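Local coordinates for ethanolamine utilization protein EutS (Streptococcus intermedius SK54 = ATCC 27335, PDB 6XPJ), which forms a hexameric shell component of the bacterial microcompartment for choline utilization, built from a circularly permuted BMC domain, at the interface of chains A and B. Coordinates in Å, arbitrary orientation; residue numbers count along the deposited sequence, not the author numbering. Chains: chain A/B, Ethanolamine utilization protein EutS.

Contact 1: the interface of chains A and B. Residues chain A 59-60, 63, 76; chain B 28, 31, 35, 38, 49, 84.
Helix 58-68 of chain A lies over helix 33-39 of chain B, over the end of B strand 21-28 and over B strands 46-53 and 82-87. A:Ile59 carries the contact, hiding 65 Å² of its surface, and its branches go to different elements of chain B. CG1 stands anti to the backbone N (chi1 -164°) and leads the ethyl arm to helix 33-39, where CG1 of A:Ile59 lies 3.7 Å from CG1 of B:Val35. The other branch points towards the strands: CG2 of A:Ile59 is 3.8 Å from the terminal methyl CE of B:Met84 and 4.0 Å from CG2 of B:Val49. B:Cys38 also borders the ethyl tip, but its side chain is poorly ordered and its position there is doubtful.

One turn further along, A:Asp63 and B:Ile28 run past each other in opposite directions, with CG2 of B:Ile28 3.7 Å from the carboxylate carbon CG of A:Asp63. The two methyls of B:Val35 divide the work: CG1 packs on A:Ile59, while CG2 of B:Val35 lies 3.7 Å from CB of A:Asp63. The carboxylate meets carbon here, OD1 approaching B:Pro31, and no polar pair spans the patch closely enough to bond. The site is a mainly apolar seam, with one carboxylate at its edge, that probably helps join neighbouring subunits of the hexamer through the fit of side chains.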
loop_
_atom_site.group_PDB
_atom_site.type_symbol
_atom_site.label_atom_id
_atom_site.label_comp_id
_atom_site.label_asym_id
_atom_site.label_seq_id
_atom_site.Cartn_x
_atom_site.Cartn_y
_atom_site.Cartn_z
ATOM N N ILE A 59 12.762 -6.939 12.801
ATOM C CA ILE A 59 13.337 -6.941 14.170
ATOM C C ILE A 59 14.142 -8.239 14.383
ATOM O O ILE A 59 15.155 -8.201 15.111
ATOM C CB ILE A 59 12.253 -6.720 15.244
ATOM C CG1 ILE A 59 12.883 -6.335 16.582
ATOM C CG2 ILE A 59 11.330 -7.901 15.398
ATOM C CD1 ILE A 59 13.690 -5.069 16.547
ATOM N N ILE A 60 13.726 -9.347 13.764
ATOM C CA ILE A 60 14.425 -10.648 13.924
ATOM C C ILE A 60 15.770 -10.533 13.214
ATOM O O ILE A 60 16.784 -10.926 13.778
ATOM C CB ILE A 60 13.566 -11.790 13.373
ATOM C CG1 ILE A 60 12.246 -11.898 14.109
ATOM C CG2 ILE A 60 14.308 -13.106 13.363
ATOM C CD1 ILE A 60 11.281 -12.857 13.435
ATOM N N ASP A 63 18.218 -8.311 15.152
ATOM C CA ASP A 63 18.722 -9.037 16.339
ATOM C C ASP A 63 19.846 -9.985 15.907
ATOM O O ASP A 63 20.907 -10.023 16.551
ATOM C CB ASP A 63 17.591 -9.786 17.008
ATOM C CG ASP A 63 18.068 -10.541 18.222
ATOM O OD1 ASP A 63 18.268 -9.873 19.256
ATOM O OD2 ASP A 63 18.235 -11.758 18.106
ATOM N N VAL A 76 15.861 -0.105 12.066
ATOM C CA VAL A 76 15.023 -1.320 11.967
ATOM C C VAL A 76 13.620 -0.814 11.654
ATOM O O VAL A 76 13.011 -0.122 12.519
ATOM C CB VAL A 76 15.021 -2.106 13.278
ATOM C CG1 VAL A 76 14.238 -3.398 13.132
ATOM C CG2 VAL A 76 16.416 -2.385 13.774
ATOM N N ILE B 28 11.902 -14.067 20.082
ATOM C CA ILE B 28 13.341 -13.738 20.246
ATOM C C ILE B 28 13.632 -13.989 21.721
ATOM O O ILE B 28 13.124 -13.234 22.580
ATOM C CB ILE B 28 13.678 -12.304 19.815
ATOM C CG1 ILE B 28 13.196 -12.013 18.397
ATOM C CG2 ILE B 28 15.180 -12.079 19.974
ATOM C CD1 ILE B 28 13.370 -10.584 17.968
ATOM N N PRO B 31 16.828 -10.968 23.314
ATOM C CA PRO B 31 17.153 -9.882 22.404
ATOM C C PRO B 31 18.465 -9.176 22.784
ATOM O O PRO B 31 18.765 -8.971 23.964
ATOM C CB PRO B 31 15.979 -8.907 22.523
ATOM C CG PRO B 31 14.837 -9.773 23.010
ATOM C CD PRO B 31 15.479 -10.824 23.887
ATOM N N VAL B 35 17.585 -4.102 20.084
ATOM C CA VAL B 35 16.195 -4.538 19.787
ATOM C C VAL B 35 15.267 -4.041 20.902
ATOM O O VAL B 35 14.121 -3.586 20.636
ATOM C CB VAL B 35 16.144 -6.067 19.589
ATOM C CG1 VAL B 35 14.740 -6.620 19.713
ATOM C CG2 VAL B 35 16.768 -6.426 18.252
ATOM N N CYS B 38 14.920 -0.308 20.218
ATOM C CA CYS B 38 14.014 0.094 19.101
ATOM C C CYS B 38 12.533 -0.044 19.522
ATOM O O CYS B 38 11.713 0.716 18.982
ATOM C CB CYS B 38 14.376 -0.618 17.798
ATOM S SG CYS B 38 13.411 -2.109 17.473
ATOM N N VAL B 49 6.601 -11.797 18.523
ATOM C CA VAL B 49 6.322 -11.010 17.296
ATOM C C VAL B 49 5.288 -11.767 16.488
ATOM O O VAL B 49 5.518 -12.924 16.134
ATOM C CB VAL B 49 7.603 -10.768 16.481
ATOM C CG1 VAL B 49 7.321 -9.779 15.359
ATOM C CG2 VAL B 49 8.731 -10.276 17.380
ATOM N N MET B 84 3.575 -6.978 19.132
ATOM C CA MET B 84 4.792 -7.393 19.844
ATOM C C MET B 84 4.487 -7.341 21.327
ATOM O O MET B 84 3.755 -6.442 21.772
ATOM C CB MET B 84 6.011 -6.548 19.454
ATOM C CG MET B 84 6.470 -6.888 18.041
ATOM S SD MET B 84 8.102 -6.223 17.632
ATOM C CE MET B 84 7.979 -6.074 15.855
#

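Contact 2: the interface of chains A and B. Residues chain A 18, 54, 56; chain B 23-24, 50-51, 80-82.
A:Glu56, on the short 3-10 helix 55-57 of chain A, reaches across to B:Ser51 of strand 46-53 and B:Ser82 at the start of strand 82-87. It hides 60 Å² of its surface, and its side chain is bent at chi2 (85°), which turns the carboxylate between the two serines. Each oxygen accepts a hydrogen bond from a serine hydroxyl: OG of B:Ser51 lies 2.8 Å from OE1 of A:Glu56, and OG of B:Ser82 lies 2.6 Å from OE2 of A:Glu56. The approaches differ. The B:Ser51 hydroxyl comes from above the carboxylate plane, 52° out of it, whereas that of B:Ser82 arrives on the anti side, 23° out of the plane. Gripped at both oxygens, the carboxylate should have little freedom to rotate. In the second shell, OG1 of B:Thr80 is hydrogen-bonded to OG of B:Ser82 at 2.7 Å and helps to position it.

Carbon packing closes the tight part. CD of A:Glu56 sits 3.4 Å from CB of B:Ser51, while its CB meets a methyl of B:Leu24. A separate carbon contact, made without hydrogen bonds, lies at the prolines: CG of A:Pro54, which follows a cis peptide bond, is 3.8 Å from CG2 of B:Thr23, and the ring carbon CG of A:Pro18 lies against OG1 of B:Thr23, a contact and not a bond.

The looser, wetter side lies beside OE2, which is bonded to two waters as well as to B:Ser82. Water 1 links OE2 to the carbonyl oxygens of B:Thr80 and B:Gly81 and to the B:Ser51 hydroxyl; water 2 connects OE2 with the B:Thr80 carbonyl at 3.1 Å between the water and O of B:Thr80. Together the paired serine bonds and waters form a polar clamp that probably fixes the register of adjoining subunits in the hexamer.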
loop_
_atom_site.group_PDB
_atom_site.type_symbol
_atom_site.label_atom_id
_atom_site.label_comp_id
_atom_site.label_asym_id
_atom_site.label_seq_id
_atom_site.Cartn_x
_atom_site.Cartn_y
_atom_site.Cartn_z
ATOM N N PRO A 18 1.017 -11.819 3.035
ATOM C CA PRO A 18 2.444 -11.648 2.798
ATOM C C PRO A 18 3.097 -13.001 2.546
ATOM O O PRO A 18 2.747 -14.004 3.161
ATOM C CB PRO A 18 2.974 -11.035 4.089
ATOM C CG PRO A 18 1.886 -11.167 5.112
ATOM C CD PRO A 18 0.625 -11.613 4.417
ATOM N N PRO A 54 7.386 -11.216 5.765
ATOM C CA PRO A 54 6.590 -10.056 6.149
ATOM C C PRO A 54 7.456 -9.031 6.890
ATOM O O PRO A 54 8.496 -9.379 7.454
ATOM C CB PRO A 54 5.499 -10.690 7.041
ATOM C CG PRO A 54 6.142 -11.878 7.638
ATOM C CD PRO A 54 7.067 -12.397 6.565
ATOM N N GLU A 56 7.364 -7.494 9.707
ATOM C CA GLU A 56 7.646 -7.644 11.145
ATOM C C GLU A 56 8.969 -8.381 11.346
ATOM O O GLU A 56 9.550 -8.256 12.444
ATOM C CB GLU A 56 6.547 -8.429 11.847
ATOM C CG GLU A 56 5.196 -7.733 11.837
ATOM C CD GLU A 56 4.307 -7.930 10.615
ATOM O OE1 GLU A 56 4.739 -8.547 9.618
ATOM O OE2 GLU A 56 3.139 -7.495 10.690
ATOM N N THR B 23 1.346 -15.132 9.556
ATOM C CA THR B 23 2.552 -15.373 8.734
ATOM C C THR B 23 3.790 -15.472 9.638
ATOM O O THR B 23 4.830 -15.959 9.168
ATOM C CB THR B 23 2.708 -14.288 7.672
ATOM O OG1 THR B 23 1.449 -14.095 7.026
ATOM C CG2 THR B 23 3.762 -14.640 6.651
ATOM N N LEU B 24 3.687 -15.003 10.882
ATOM C CA LEU B 24 4.823 -14.998 11.824
ATOM C C LEU B 24 4.277 -15.136 13.226
ATOM O O LEU B 24 3.394 -14.382 13.587
ATOM C CB LEU B 24 5.627 -13.706 11.670
ATOM C CG LEU B 24 6.897 -13.642 12.505
ATOM C CD1 LEU B 24 7.948 -14.598 11.930
ATOM C CD2 LEU B 24 7.410 -12.232 12.564
ATOM N N VAL B 50 4.196 -11.082 16.155
ATOM C CA VAL B 50 3.079 -11.702 15.394
ATOM C C VAL B 50 2.776 -10.845 14.176
ATOM O O VAL B 50 2.634 -9.626 14.291
ATOM C CB VAL B 50 1.819 -11.907 16.243
ATOM C CG1 VAL B 50 0.838 -12.785 15.490
ATOM C CG2 VAL B 50 2.165 -12.509 17.588
ATOM N N SER B 51 2.659 -11.486 13.021
ATOM C CA SER B 51 2.174 -10.877 11.751
ATOM C C SER B 51 0.847 -11.538 11.392
ATOM O O SER B 51 0.807 -12.774 11.275
ATOM C CB SER B 51 3.182 -11.110 10.671
ATOM O OG SER B 51 2.735 -10.527 9.443
ATOM N N THR B 80 -0.734 -2.036 10.471
ATOM C CA THR B 80 0.218 -2.984 9.852
ATOM C C THR B 80 -0.187 -4.438 10.113
ATOM O O THR B 80 0.369 -5.299 9.438
ATOM C CB THR B 80 1.631 -2.740 10.392
ATOM O OG1 THR B 80 1.667 -3.026 11.777
ATOM C CG2 THR B 80 2.087 -1.313 10.196
ATOM N N GLY B 81 -1.079 -4.719 11.058
ATOM C CA GLY B 81 -1.416 -6.103 11.407
ATOM C C GLY B 81 -0.310 -6.771 12.197
ATOM O O GLY B 81 0.098 -7.882 11.860
ATOM N N SER B 82 0.182 -6.097 13.229
ATOM C CA SER B 82 1.382 -6.546 13.964
ATOM C C SER B 82 1.126 -6.429 15.454
ATOM O O SER B 82 0.460 -5.482 15.900
ATOM C CB SER B 82 2.563 -5.667 13.604
ATOM O OG SER B 82 2.689 -5.483 12.198
HETATM O O HOH W 1 0.628 -8.037 8.946
HETATM O O HOH W 2 3.225 -5.566 8.279
#

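The centres of the C-alpha atoms of contact 1 and contact 2 lie about 13 Å apart, and both belong to the same interface between neighbouring subunits. On chain A the two are joined almost directly, since the 3-10 helix 55-57 used by contact 2 runs into the helix 58-68 used by contact 1. On chain B they share strands 21-28, 46-53 and 82-87; B:Val49 serves contact 1 and the adjacent B:Val50 and B:Ser51 contact 2, so the same strands set packing and bonding. Because the interface is not an exact two-fold, each subunit can present different faces to its two neighbours, consistent with closure of a six-membered ring.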